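Local coordinates for protein aerobactin synthase IucC (Klebsiella pneumoniae, PDB 6CN7) that completes the siderophore aerobactin, probably by ATP-dependent attachment of a second N-acetyl-N-hydroxylysine to the citryl-bearing intermediate, at residues L75-L80 with E96-L101; R130-L135 with P367-T372; R148-E153 with L276-Y281; V515-M520 with S534-Q539. The protein carries 5 engineered substitutions. One frame throughout, in Å; residues are numbered along the deposited sequence.

In the fold
The four contacts are spread along the chain between residues 75 and 539. Interaction 2 lies deepest, about 11 Å from the centre of the chain, and brings together the beginning and end of the IucA/IucC family region; interaction 3 joins two segments that lie between these in sequence, its centre about 22 Å away. Interactions 1 and 3 touch directly: Glu96, on the helical hairpin of interaction 1, forms a salt bridge with Arg148 of interaction 3, although the centres of the two interactions are about 19 Å apart. Interaction 4 belongs to the FhuF-like region and stands apart, across the chain's centre from interaction 3 and about 41 Å from it, centre to centre.

Interaction 1: residues L75-L80 with E96-L101; sequences LAQTLL and EHMQDL
An antiparallel helical hairpin is built from helices 76-87 and 91-114, and Ala76, Gln77 and Leu80 of its first arm meet His97, Met98 and Leu101 of the second. The axes of the short segments run at 156° to one another and approach to 10.7 Å, a spacing bridged mainly by leucine and methionine side chains. Leu80 has the most surface buried by the other segment. Its CG is anti to the backbone N (chi1 -180°), and CD2 reaches Met98 SD at 3.8 Å on one helical turn and Leu101 CD1 on the next. The two leucines slide past each other in opposite directions. Leu101 CD1 also lies against the first turn of helix 76-87, 3.8 Å from Ala76 CB and 3.7 Å from Ala76 O, a carbonyl already engaged by Leu80 N within its own helix. At the partly exposed margin, a bend at chi2 of Met98 (-65°) places SD near Gln77 CG, and the terminal CE lies 3.6 Å from that same CG. Only the aliphatic part of Gln77 takes part, since its amide leads away from the second helix. His97 likewise offers its CB, 3.9 Å from Leu80 CD2, while its imidazole turns aside. Beyond the pair, the His97 side chain also packs on Met89, Phe143 and Leu550, and Leu101 also touches Phe143. Helix 4-25 lies against the first arm, with Leu15 on Ala76, Met19 on Leu79, and Asn12 OD1 accepting a hydrogen bond from Ala76 N.

Interaction 2: residues R130-L135 with P367-T372; sequences RLQCLL and PILMAT
Leu135, Leu369 and Thr372 carry most of this buried contact, with Leu135 dividing its two methyl groups between the other two residues. CD1 lies 3.7 Å from Leu369 CD1, whereas CD2 comes equally close to Thr372 OG1, the leucine and threonine side chains crossing at about a right angle. Leu369 is also covered by Gln132, whose extended chain sets its amide beside the methyl group: Gln132 OE1 approaches Leu369 CD1 to 3.4 Å, and this oxygen has a weak hydrogen bond from Gln258 N. The second segment is the end of strand 366-369, an outermost strand of a four-stranded mixed sheet, where the chain passes into a 3-10 turn. That turn is pinned at Leu369 O, which accepts both Thr372 N and Thr372 OG1. The hydroxyl bond is 2.6 Å long from OG1 to Leu369 O and lies in the carbonyl plane on a lone pair, with a C=O...donor angle of 139°. With OG1 beside its own backbone N (chi1 -55°), Thr372 directs CG2 the other way, tip to tip with Leu131 CD2 at 4.1 Å. Leu131 CD2 is a similar 4.2 Å from Ile368 CG2, and Tyr387 of helix 383-391 packs against Leu131, Ile368 and Thr372 together. Within the sheet, backbone hydrogen bonds to the adjacent strand 428-433 tie Ile368 to Leu430 and Met370 to Ile428.

Interaction 3: residues R148-E153 with L276-Y281; sequences RGWGKE and LPLTIY
Arg148 NH1 forms a salt bridge with Glu96 OE1, and the side chain carrying this charge crosses Tyr281 at about a right angle. Tyr281 CE1 sits 3.8 Å above the guanidinium plane of Arg148, over its centre. The two flat groups are steeply inclined, their planes 71° apart, and NH1 lies near the plane of the phenol ring at its edge. Closer to the backbone the relation is reversed: Arg148 CB stands over the ring face in a CH-pi contact, 4.0 Å from the centroid of the Tyr281 ring. A bend at chi2 (60°), which places CD, and another at chi3, which places NE, accompany a fold of the arginine chain in which CB lies over the ring face and NH1 reaches the ring edge. Ile280 occupies the adjoining position, its CG2 3.5 Å from Arg148 CB and 3.3 Å from Arg148 O. The other branch of Ile280 ends in CD1, 4.0 Å from Trp150 NE1, and Leu278 CD1 meets CZ2 of the same indole at 4.1 Å; both aliphatic side chains cross the tryptophan at about a right angle. The loop of residues 276-281 follows strand 272-275 and runs into the unmodelled residues 282-289. Trp150, just ahead of helix 152-158, packs on Leu155 and Tyr158 of that helix and meets the ring of Trp225 in helix 224-234, while Glu153 bonds to Trp227 of the second subunit.

Interaction 4: residues V515-M520 with S534-Q539; sequences VLSDYM and SLFKPQ
Met520 and Phe536 form the tight part of this contact, reaching toward each other tip to tip. Met520 bends at chi3 (-71°), which sets its terminal CE 3.6 Å from Phe536 CE1, at a slant to the ring that is neither squarely over the face nor at the edge. On the inner side, Leu516 and Leu535 cross at about a right angle and touch through single methyl groups, CD1 to CD1 at 3.9 Å; both residues are buried. Leu516 also uses its CB, which comes to the edge of the phenylalanine ring, near its plane, 4.1 Å from Phe536 CZ. These side chains join helix 505-521 to the loop that leads from helix 527-532 into strand 539-541, where the backbones stay well apart: the nearest CA atoms, those of Leu516 and Leu535, are 8.9 Å from each other. The loop is shaped by an ST turn, in which Ser534 OG accepts a hydrogen bond of 3.2 Å from Phe536 N, nearly straight at 163°, just where the aromatic residue is presented to the helix. Packing is slacker beside the partly exposed Ser517, whose OG approaches Phe536 CZ only to 4.4 Å and is hydrogen-bonded back to Ala513 O on its own helix. Met520 and Phe536 themselves are partly exposed, in contrast to the leucine pair. Leu573 of helix 572-575 touches Leu516, Leu535 and Phe536, and Tyr411 of helix 395-417 lies against Leu535, while Asn571 ND2 bonds to both Leu535 O and Lys537 O.

Interaction 1: residues L75-L80 with E96-L101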
loop_
_atom_site.group_PDB
_atom_site.type_symbol
_atom_site.label_atom_id
_atom_site.label_comp_id
_atom_site.label_asym_id
_atom_site.label_seq_id
_atom_site.Cartn_x
_atom_site.Cartn_y
_atom_site.Cartn_z
ATOM N N LEU A 75 15.832 4.090 -25.991
ATOM C CA LEU A 75 15.018 3.975 -24.790
ATOM C C LEU A 75 15.843 3.352 -23.674
ATOM O O LEU A 75 16.622 2.423 -23.909
ATOM C CB LEU A 75 13.767 3.128 -25.049
ATOM C CG LEU A 75 12.837 3.650 -26.146
ATOM C CD1 LEU A 75 11.766 2.617 -26.474
ATOM C CD2 LEU A 75 12.205 4.973 -25.734
ATOM N N ALA A 76 15.668 3.873 -22.457
ATOM C CA ALA A 76 16.355 3.304 -21.303
ATOM C C ALA A 76 15.937 1.857 -21.080
ATOM O O ALA A 76 16.765 1.008 -20.729
ATOM C CB ALA A 76 16.072 4.139 -20.057
ATOM N N GLN A 77 14.651 1.559 -21.278
ATOM C CA GLN A 77 14.177 0.189 -21.135
ATOM C C GLN A 77 14.963 -0.761 -22.030
ATOM O O GLN A 77 15.343 -1.859 -21.604
ATOM C CB GLN A 77 12.683 0.128 -21.455
ATOM C CG GLN A 77 12.069 -1.246 -21.302
ATOM C CD GLN A 77 11.606 -1.832 -22.616
ATOM O OE1 GLN A 77 12.292 -1.728 -23.630
ATOM N NE2 GLN A 77 10.431 -2.453 -22.607
ATOM N N THR A 78 15.227 -0.352 -23.273
ATOM C CA THR A 78 15.988 -1.196 -24.189
ATOM C C THR A 78 17.388 -1.462 -23.649
ATOM O O THR A 78 17.866 -2.603 -23.664
ATOM C CB THR A 78 16.061 -0.535 -25.566
ATOM O OG1 THR A 78 14.743 -0.184 -26.003
ATOM C CG2 THR A 78 16.688 -1.477 -26.585
ATOM N N LEU A 79 18.061 -0.416 -23.163
ATOM C CA LEU A 79 19.411 -0.588 -22.637
ATOM C C LEU A 79 19.416 -1.514 -21.427
ATOM O O LEU A 79 20.293 -2.376 -21.299
ATOM C CB LEU A 79 20.009 0.769 -22.271
ATOM C CG LEU A 79 21.368 0.727 -21.562
ATOM C CD1 LEU A 79 22.418 0.041 -22.429
ATOM C CD2 LEU A 79 21.810 2.125 -21.187
ATOM N N LEU A 80 18.446 -1.346 -20.525
ATOM C CA LEU A 80 18.373 -2.210 -19.352
ATOM C C LEU A 80 18.270 -3.675 -19.758
ATOM O O LEU A 80 18.925 -4.538 -19.163
ATOM C CB LEU A 80 17.186 -1.804 -18.478
ATOM C CG LEU A 80 16.965 -2.605 -17.192
ATOM C CD1 LEU A 80 18.198 -2.577 -16.299
ATOM C CD2 LEU A 80 15.754 -2.070 -16.438
ATOM N N GLU A 96 12.351 -5.481 -11.055
ATOM C CA GLU A 96 12.584 -4.493 -10.006
ATOM C C GLU A 96 13.188 -3.221 -10.583
ATOM O O GLU A 96 12.757 -2.109 -10.256
ATOM C CB GLU A 96 13.498 -5.078 -8.930
ATOM C CG GLU A 96 12.869 -6.187 -8.106
ATOM C CD GLU A 96 13.815 -6.737 -7.058
ATOM O OE1 GLU A 96 14.931 -6.192 -6.917
ATOM O OE2 GLU A 96 13.444 -7.717 -6.376
ATOM N N HIS A 97 14.197 -3.364 -11.444
ATOM C CA HIS A 97 14.863 -2.198 -12.010
ATOM C C HIS A 97 13.988 -1.495 -13.037
ATOM O O HIS A 97 14.138 -0.288 -13.252
ATOM C CB HIS A 97 16.195 -2.610 -12.634
ATOM C CG HIS A 97 17.243 -2.970 -11.625
ATOM N ND1 HIS A 97 18.260 -3.860 -11.891
ATOM C CD2 HIS A 97 17.431 -2.556 -10.350
ATOM C CE1 HIS A 97 19.029 -3.980 -10.823
ATOM N NE2 HIS A 97 18.547 -3.199 -9.873
ATOM N N MET A 98 13.074 -2.225 -13.678
ATOM C CA MET A 98 12.105 -1.586 -14.562
ATOM C C MET A 98 11.267 -0.573 -13.798
ATOM O O MET A 98 11.110 0.575 -14.229
ATOM C CB MET A 98 11.207 -2.641 -15.205
ATOM C CG MET A 98 11.856 -3.399 -16.334
ATOM S SD MET A 98 12.248 -2.353 -17.744
ATOM C CE MET A 98 13.115 -3.557 -18.747
ATOM N N GLN A 99 10.712 -0.985 -12.658
ATOM C CA GLN A 99 9.912 -0.068 -11.855
ATOM C C GLN A 99 10.747 1.114 -11.384
ATOM O O GLN A 99 10.301 2.265 -11.458
ATOM C CB GLN A 99 9.296 -0.816 -10.672
ATOM C CG GLN A 99 8.203 -1.788 -11.083
ATOM C CD GLN A 99 7.646 -2.578 -9.917
ATOM O OE1 GLN A 99 8.242 -2.622 -8.839
ATOM N NE2 GLN A 99 6.494 -3.205 -10.125
ATOM N N ASP A 100 11.966 0.852 -10.903
ATOM C CA ASP A 100 12.871 1.947 -10.569
ATOM C C ASP A 100 13.181 2.790 -11.798
ATOM O O ASP A 100 13.283 4.018 -11.709
ATOM C CB ASP A 100 14.162 1.403 -9.961
ATOM C CG ASP A 100 13.938 0.719 -8.626
ATOM O OD1 ASP A 100 12.915 1.008 -7.970
ATOM O OD2 ASP A 100 14.789 -0.106 -8.229
ATOM N N LEU A 101 13.334 2.146 -12.958
ATOM C CA LEU A 101 13.609 2.881 -14.189
ATOM C C LEU A 101 12.441 3.786 -14.554
ATOM O O LEU A 101 12.632 4.967 -14.868
ATOM C CB LEU A 101 13.912 1.903 -15.326
ATOM C CG LEU A 101 14.214 2.487 -16.713
ATOM C CD1 LEU A 101 15.089 1.518 -17.489
ATOM C CD2 LEU A 101 12.952 2.786 -17.522
#

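Interaction 2: residues R130-L135 with P367-T372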
loop_
_atom_site.group_PDB
_atom_site.type_symbol
_atom_site.label_atom_id
_atom_site.label_comp_id
_atom_site.label_asym_id
_atom_site.label_seq_id
_atom_site.Cartn_x
_atom_site.Cartn_y
_atom_site.Cartn_z
ATOM N N ARG A 130 11.768 25.179 -2.902
ATOM C CA ARG A 130 11.317 24.759 -4.222
ATOM C C ARG A 130 12.497 24.377 -5.105
ATOM O O ARG A 130 12.417 23.412 -5.875
ATOM C CB ARG A 130 10.486 25.868 -4.870
ATOM C CG ARG A 130 10.033 25.564 -6.294
ATOM C CD ARG A 130 9.324 24.230 -6.417
ATOM N NE ARG A 130 8.188 24.118 -5.503
ATOM C CZ ARG A 130 6.931 24.418 -5.815
ATOM N NH1 ARG A 130 5.978 24.281 -4.903
ATOM N NH2 ARG A 130 6.619 24.852 -7.030
ATOM N N LEU A 131 13.600 25.123 -5.015
ATOM C CA LEU A 131 14.783 24.786 -5.799
ATOM C C LEU A 131 15.304 23.404 -5.429
ATOM O O LEU A 131 15.650 22.605 -6.308
ATOM C CB LEU A 131 15.867 25.844 -5.598
ATOM C CG LEU A 131 17.212 25.586 -6.288
ATOM C CD1 LEU A 131 17.041 25.411 -7.789
ATOM C CD2 LEU A 131 18.185 26.720 -5.992
ATOM N N GLN A 132 15.332 23.096 -4.161
ATOM C CA GLN A 132 15.750 21.814 -3.734
ATOM C C GLN A 132 14.880 20.739 -4.310
ATOM O O GLN A 132 15.365 19.742 -4.681
ATOM C CB GLN A 132 15.836 21.700 -2.234
ATOM C CG GLN A 132 16.078 20.303 -1.759
ATOM C CD GLN A 132 16.425 20.126 -0.322
ATOM O OE1 GLN A 132 16.681 19.050 0.106
ATOM N NE2 GLN A 132 16.456 21.174 0.406
ATOM N N CYS A 133 13.596 20.960 -4.390
ATOM C CA CYS A 133 12.684 19.993 -4.991
ATOM C C CYS A 133 13.010 19.743 -6.460
ATOM O O CYS A 133 12.842 18.622 -6.949
ATOM C CB CYS A 133 11.238 20.474 -4.856
ATOM S SG CYS A 133 10.535 20.313 -3.196
ATOM N N LEU A 134 13.475 20.764 -7.177
ATOM C CA LEU A 134 13.681 20.671 -8.615
ATOM C C LEU A 134 15.058 20.137 -8.990
ATOM O O LEU A 134 15.385 20.092 -10.181
ATOM C CB LEU A 134 13.463 22.042 -9.263
ATOM C CG LEU A 134 12.066 22.644 -9.084
ATOM C CD1 LEU A 134 12.007 24.011 -9.735
ATOM C CD2 LEU A 134 10.991 21.731 -9.659
ATOM N N LEU A 135 15.863 19.725 -8.014
ATOM C CA LEU A 135 17.166 19.161 -8.325
ATOM C C LEU A 135 17.010 17.810 -9.018
ATOM O O LEU A 135 16.049 17.073 -8.787
ATOM C CB LEU A 135 18.000 19.012 -7.054
ATOM C CG LEU A 135 18.407 20.319 -6.365
ATOM C CD1 LEU A 135 19.107 20.020 -5.053
ATOM C CD2 LEU A 135 19.298 21.164 -7.261
ATOM N N PRO A 367 19.887 29.176 1.717
ATOM C CA PRO A 367 20.510 27.852 1.619
ATOM C C PRO A 367 20.293 27.203 0.262
ATOM O O PRO A 367 19.240 27.340 -0.366
ATOM C CB PRO A 367 19.790 27.063 2.718
ATOM C CG PRO A 367 18.413 27.636 2.705
ATOM C CD PRO A 367 18.565 29.102 2.366
ATOM N N ILE A 368 21.319 26.490 -0.195
ATOM C CA ILE A 368 21.209 25.605 -1.345
ATOM C C ILE A 368 21.993 24.339 -1.040
ATOM O O ILE A 368 22.964 24.357 -0.278
ATOM C CB ILE A 368 21.727 26.253 -2.653
ATOM C CG1 ILE A 368 23.243 26.496 -2.586
ATOM C CG2 ILE A 368 20.981 27.553 -2.936
ATOM C CD1 ILE A 368 23.860 26.883 -3.913
ATOM N N LEU A 369 21.562 23.234 -1.634
ATOM C CA LEU A 369 22.379 22.033 -1.639
ATOM C C LEU A 369 23.507 22.208 -2.644
ATOM O O LEU A 369 23.322 22.810 -3.707
ATOM C CB LEU A 369 21.542 20.806 -1.995
ATOM C CG LEU A 369 20.407 20.470 -1.025
ATOM C CD1 LEU A 369 19.680 19.219 -1.483
ATOM C CD2 LEU A 369 20.919 20.297 0.402
ATOM N N MET A 370 24.686 21.693 -2.297
ATOM C CA MET A 370 25.820 21.821 -3.203
ATOM C C MET A 370 25.545 21.128 -4.530
ATOM O O MET A 370 26.098 21.521 -5.562
ATOM C CB MET A 370 27.081 21.253 -2.556
ATOM C CG MET A 370 28.332 21.518 -3.370
ATOM S SD MET A 370 29.847 21.307 -2.429
ATOM C CE MET A 370 31.060 21.527 -3.727
ATOM N N ALA A 371 24.689 20.103 -4.524
ATOM C CA ALA A 371 24.271 19.476 -5.772
ATOM C C ALA A 371 23.666 20.481 -6.740
ATOM O O ALA A 371 23.630 20.217 -7.946
ATOM C CB ALA A 371 23.267 18.357 -5.486
ATOM N N THR A 372 23.187 21.623 -6.239
ATOM C CA THR A 372 22.684 22.673 -7.117
ATOM C C THR A 372 23.722 23.078 -8.156
ATOM O O THR A 372 23.365 23.434 -9.284
ATOM C CB THR A 372 22.266 23.890 -6.287
ATOM O OG1 THR A 372 21.318 23.489 -5.289
ATOM C CG2 THR A 372 21.645 24.966 -7.165
#

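Interaction 3: residues R148-E153 with L276-Y281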
loop_
_atom_site.group_PDB
_atom_site.type_symbol
_atom_site.label_atom_id
_atom_site.label_comp_id
_atom_site.label_asym_id
_atom_site.label_seq_id
_atom_site.Cartn_x
_atom_site.Cartn_y
_atom_site.Cartn_z
ATOM N N ARG A 148 11.526 1.447 -3.763
ATOM C CA ARG A 148 10.861 0.149 -3.760
ATOM C C ARG A 148 9.456 0.241 -3.179
ATOM O O ARG A 148 9.254 0.757 -2.076
ATOM C CB ARG A 148 11.695 -0.855 -2.962
ATOM C CG ARG A 148 11.118 -2.261 -2.917
ATOM C CD ARG A 148 10.986 -2.854 -4.309
ATOM N NE ARG A 148 12.237 -2.768 -5.058
ATOM C CZ ARG A 148 13.255 -3.612 -4.923
ATOM N NH1 ARG A 148 14.352 -3.449 -5.650
ATOM N NH2 ARG A 148 13.181 -4.620 -4.062
ATOM N N GLY A 149 8.486 -0.266 -3.936
ATOM C CA GLY A 149 7.106 -0.302 -3.506
ATOM C C GLY A 149 6.319 0.970 -3.733
ATOM O O GLY A 149 5.129 1.006 -3.394
ATOM N N TRP A 150 6.933 2.014 -4.291
ATOM C CA TRP A 150 6.256 3.285 -4.533
ATOM C C TRP A 150 5.761 3.320 -5.974
ATOM O O TRP A 150 6.561 3.349 -6.913
ATOM C CB TRP A 150 7.184 4.466 -4.254
ATOM C CG TRP A 150 7.439 4.708 -2.797
ATOM C CD1 TRP A 150 7.538 3.768 -1.815
ATOM C CD2 TRP A 150 7.615 5.977 -2.155
ATOM N NE1 TRP A 150 7.771 4.370 -0.604
ATOM C CE2 TRP A 150 7.823 5.727 -0.784
ATOM C CE3 TRP A 150 7.619 7.301 -2.607
ATOM C CZ2 TRP A 150 8.031 6.750 0.139
ATOM C CZ3 TRP A 150 7.829 8.317 -1.688
ATOM C CH2 TRP A 150 8.032 8.033 -0.331
ATOM N N GLY A 151 4.440 3.309 -6.145
ATOM C CA GLY A 151 3.829 3.516 -7.439
ATOM C C GLY A 151 3.655 4.991 -7.747
ATOM O O GLY A 151 4.086 5.872 -7.000
ATOM N N LYS A 152 2.998 5.257 -8.880
ATOM C CA LYS A 152 2.822 6.636 -9.328
ATOM C C LYS A 152 2.137 7.491 -8.270
ATOM O O LYS A 152 2.445 8.683 -8.139
ATOM C CB LYS A 152 2.024 6.662 -10.631
ATOM C CG LYS A 152 1.898 8.039 -11.271
ATOM C CD LYS A 152 1.375 7.940 -12.702
ATOM C CE LYS A 152 1.173 9.313 -13.326
ATOM N NZ LYS A 152 0.014 10.035 -12.731
ATOM N N GLU A 153 1.214 6.908 -7.503
ATOM C CA GLU A 153 0.493 7.672 -6.488
ATOM C C GLU A 153 1.426 8.107 -5.361
ATOM O O GLU A 153 1.448 9.282 -4.974
ATOM C CB GLU A 153 -0.662 6.837 -5.934
ATOM C CG GLU A 153 -1.595 7.584 -4.987
ATOM C CD GLU A 153 -2.578 8.478 -5.720
ATOM O OE1 GLU A 153 -2.443 8.628 -6.954
ATOM O OE2 GLU A 153 -3.490 9.025 -5.063
ATOM N N LEU A 276 11.402 11.068 9.679
ATOM C CA LEU A 276 10.509 9.988 10.059
ATOM C C LEU A 276 10.928 8.689 9.381
ATOM O O LEU A 276 11.569 8.719 8.326
ATOM C CB LEU A 276 9.062 10.326 9.677
ATOM C CG LEU A 276 8.500 11.556 10.397
ATOM C CD1 LEU A 276 7.241 12.083 9.721
ATOM C CD2 LEU A 276 8.221 11.232 11.857
ATOM N N PRO A 277 10.593 7.534 9.958
ATOM C CA PRO A 277 10.966 6.266 9.317
ATOM C C PRO A 277 10.165 6.003 8.048
ATOM O O PRO A 277 8.959 6.255 7.983
ATOM C CB PRO A 277 10.657 5.216 10.391
ATOM C CG PRO A 277 10.526 5.972 11.667
ATOM C CD PRO A 277 10.019 7.321 11.298
ATOM N N LEU A 278 10.859 5.487 7.035
ATOM C CA LEU A 278 10.236 4.972 5.817
ATOM C C LEU A 278 10.830 3.588 5.578
ATOM O O LEU A 278 11.975 3.466 5.133
ATOM C CB LEU A 278 10.472 5.897 4.625
ATOM C CG LEU A 278 9.730 7.239 4.609
ATOM C CD1 LEU A 278 10.174 8.080 3.418
ATOM C CD2 LEU A 278 8.224 7.033 4.575
ATOM N N THR A 279 10.057 2.548 5.879
ATOM C CA THR A 279 10.529 1.168 5.777
ATOM C C THR A 279 10.316 0.697 4.345
ATOM O O THR A 279 9.228 0.246 3.984
ATOM C CB THR A 279 9.796 0.277 6.772
ATOM O OG1 THR A 279 9.906 0.839 8.083
ATOM C CG2 THR A 279 10.388 -1.125 6.777
ATOM N N ILE A 280 11.361 0.788 3.529
ATOM C CA ILE A 280 11.288 0.477 2.108
ATOM C C ILE A 280 12.014 -0.825 1.784
ATOM O O ILE A 280 11.438 -1.735 1.187
ATOM C CB ILE A 280 11.837 1.652 1.268
ATOM C CG1 ILE A 280 10.907 2.860 1.404
ATOM C CG2 ILE A 280 11.978 1.263 -0.195
ATOM C CD1 ILE A 280 11.453 4.135 0.809
ATOM N N TYR A 281 13.283 -0.928 2.168
ATOM C CA TYR A 281 14.057 -2.148 1.951
ATOM C C TYR A 281 14.255 -2.896 3.266
ATOM O O TYR A 281 13.474 -3.782 3.613
ATOM C CB TYR A 281 15.416 -1.826 1.324
ATOM C CG TYR A 281 15.333 -1.171 -0.039
ATOM C CD1 TYR A 281 15.251 -1.938 -1.196
ATOM C CD2 TYR A 281 15.349 0.210 -0.170
ATOM C CE1 TYR A 281 15.181 -1.343 -2.445
ATOM C CE2 TYR A 281 15.277 0.812 -1.414
ATOM C CZ TYR A 281 15.193 0.032 -2.548
ATOM O OH TYR A 281 15.123 0.630 -3.786
#

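Interaction 4: residues V515-M520 with S534-Q539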
loop_
_atom_site.group_PDB
_atom_site.type_symbol
_atom_site.label_atom_id
_atom_site.label_comp_id
_atom_site.label_asym_id
_atom_site.label_seq_id
_atom_site.Cartn_x
_atom_site.Cartn_y
_atom_site.Cartn_z
ATOM N N VAL A 515 44.409 25.578 -2.593
ATOM C CA VAL A 515 43.714 25.770 -1.323
ATOM C C VAL A 515 44.158 24.721 -0.314
ATOM O O VAL A 515 44.319 25.011 0.877
ATOM C CB VAL A 515 42.188 25.744 -1.542
ATOM C CG1 VAL A 515 41.444 25.703 -0.210
ATOM C CG2 VAL A 515 41.752 26.955 -2.345
ATOM N N LEU A 516 44.367 23.484 -0.772
ATOM C CA LEU A 516 44.832 22.430 0.123
ATOM C C LEU A 516 46.311 22.580 0.456
ATOM O O LEU A 516 46.725 22.260 1.574
ATOM C CB LEU A 516 44.573 21.054 -0.497
ATOM C CG LEU A 516 43.109 20.633 -0.639
ATOM C CD1 LEU A 516 42.990 19.421 -1.551
ATOM C CD2 LEU A 516 42.493 20.333 0.724
ATOM N N SER A 517 47.121 23.056 -0.495
ATOM C CA SER A 517 48.533 23.295 -0.216
ATOM C C SER A 517 48.705 24.442 0.772
ATOM O O SER A 517 49.416 24.309 1.776
ATOM C CB SER A 517 49.284 23.590 -1.513
ATOM O OG SER A 517 49.435 22.422 -2.295
ATOM N N ASP A 518 48.070 25.583 0.497
ATOM C CA ASP A 518 48.117 26.700 1.435
ATOM C C ASP A 518 47.673 26.254 2.820
ATOM O O ASP A 518 48.323 26.559 3.825
ATOM C CB ASP A 518 47.236 27.847 0.934
ATOM C CG ASP A 518 47.768 28.483 -0.337
ATOM O OD1 ASP A 518 48.879 28.106 -0.769
ATOM O OD2 ASP A 518 47.071 29.357 -0.902
ATOM N N TYR A 519 46.568 25.511 2.888
ATOM C CA TYR A 519 46.052 25.074 4.181
ATOM C C TYR A 519 47.073 24.231 4.936
ATOM O O TYR A 519 47.257 24.402 6.147
ATOM C CB TYR A 519 44.756 24.291 3.990
ATOM C CG TYR A 519 44.501 23.325 5.113
ATOM C CD1 TYR A 519 43.975 23.761 6.322
ATOM C CD2 TYR A 519 44.805 21.980 4.974
ATOM C CE1 TYR A 519 43.752 22.882 7.356
ATOM C CE2 TYR A 519 44.584 21.091 5.999
ATOM C CZ TYR A 519 44.060 21.547 7.186
ATOM O OH TYR A 519 43.845 20.655 8.201
ATOM N N MET A 520 47.738 23.302 4.246
ATOM C CA MET A 520 48.699 22.436 4.923
ATOM C C MET A 520 49.944 23.212 5.341
ATOM O O MET A 520 50.514 22.949 6.408
ATOM C CB MET A 520 49.062 21.252 4.025
ATOM C CG MET A 520 47.919 20.254 3.861
ATOM S SD MET A 520 48.367 18.745 2.978
ATOM C CE MET A 520 48.586 19.364 1.312
ATOM N N SER A 534 46.954 11.521 2.622
ATOM C CA SER A 534 47.430 12.285 1.476
ATOM C C SER A 534 46.399 12.284 0.357
ATOM O O SER A 534 45.894 11.228 -0.039
ATOM C CB SER A 534 48.752 11.717 0.966
ATOM O OG SER A 534 49.108 12.311 -0.270
ATOM N N LEU A 535 46.092 13.475 -0.155
ATOM C CA LEU A 535 45.210 13.640 -1.300
ATOM C C LEU A 535 45.977 13.829 -2.600
ATOM O O LEU A 535 45.366 14.131 -3.629
ATOM C CB LEU A 535 44.276 14.832 -1.077
ATOM C CG LEU A 535 43.346 14.746 0.133
ATOM C CD1 LEU A 535 42.682 16.091 0.379
ATOM C CD2 LEU A 535 42.301 13.658 -0.073
ATOM N N PHE A 536 47.301 13.653 -2.581
ATOM C CA PHE A 536 48.139 13.915 -3.745
ATOM C C PHE A 536 48.934 12.688 -4.181
ATOM O O PHE A 536 49.929 12.825 -4.900
ATOM C CB PHE A 536 49.078 15.087 -3.460
ATOM C CG PHE A 536 48.361 16.386 -3.232
ATOM C CD1 PHE A 536 47.932 16.743 -1.964
ATOM C CD2 PHE A 536 48.105 17.245 -4.287
ATOM C CE1 PHE A 536 47.268 17.934 -1.753
ATOM C CE2 PHE A 536 47.443 18.436 -4.082
ATOM C CZ PHE A 536 47.023 18.783 -2.814
ATOM N N LYS A 537 48.524 11.493 -3.763
ATOM C CA LYS A 537 49.110 10.287 -4.318
ATOM C C LYS A 537 48.758 10.197 -5.804
ATOM O O LYS A 537 47.663 10.593 -6.212
ATOM C CB LYS A 537 48.608 9.047 -3.579
ATOM C CG LYS A 537 49.175 8.870 -2.169
ATOM C CD LYS A 537 48.688 7.566 -1.538
ATOM C CE LYS A 537 49.332 7.292 -0.181
ATOM N NZ LYS A 537 48.602 7.931 0.952
ATOM N N PRO A 538 49.666 9.688 -6.639
ATOM C CA PRO A 538 49.410 9.705 -8.090
ATOM C C PRO A 538 48.190 8.913 -8.513
ATOM O O PRO A 538 47.639 9.186 -9.587
ATOM C CB PRO A 538 50.697 9.113 -8.686
ATOM C CG PRO A 538 51.344 8.376 -7.577
ATOM C CD PRO A 538 50.972 9.089 -6.318
ATOM N N GLN A 539 47.745 7.946 -7.717
ATOM C CA GLN A 539 46.587 7.134 -8.054
ATOM C C GLN A 539 45.532 7.228 -6.958
ATOM O O GLN A 539 45.818 7.599 -5.817
ATOM C CB GLN A 539 46.976 5.663 -8.264
ATOM C CG GLN A 539 47.828 5.403 -9.501
ATOM C CD GLN A 539 49.319 5.407 -9.211
ATOM O OE1 GLN A 539 49.741 5.504 -8.059
ATOM N NE2 GLN A 539 50.124 5.294 -10.262
#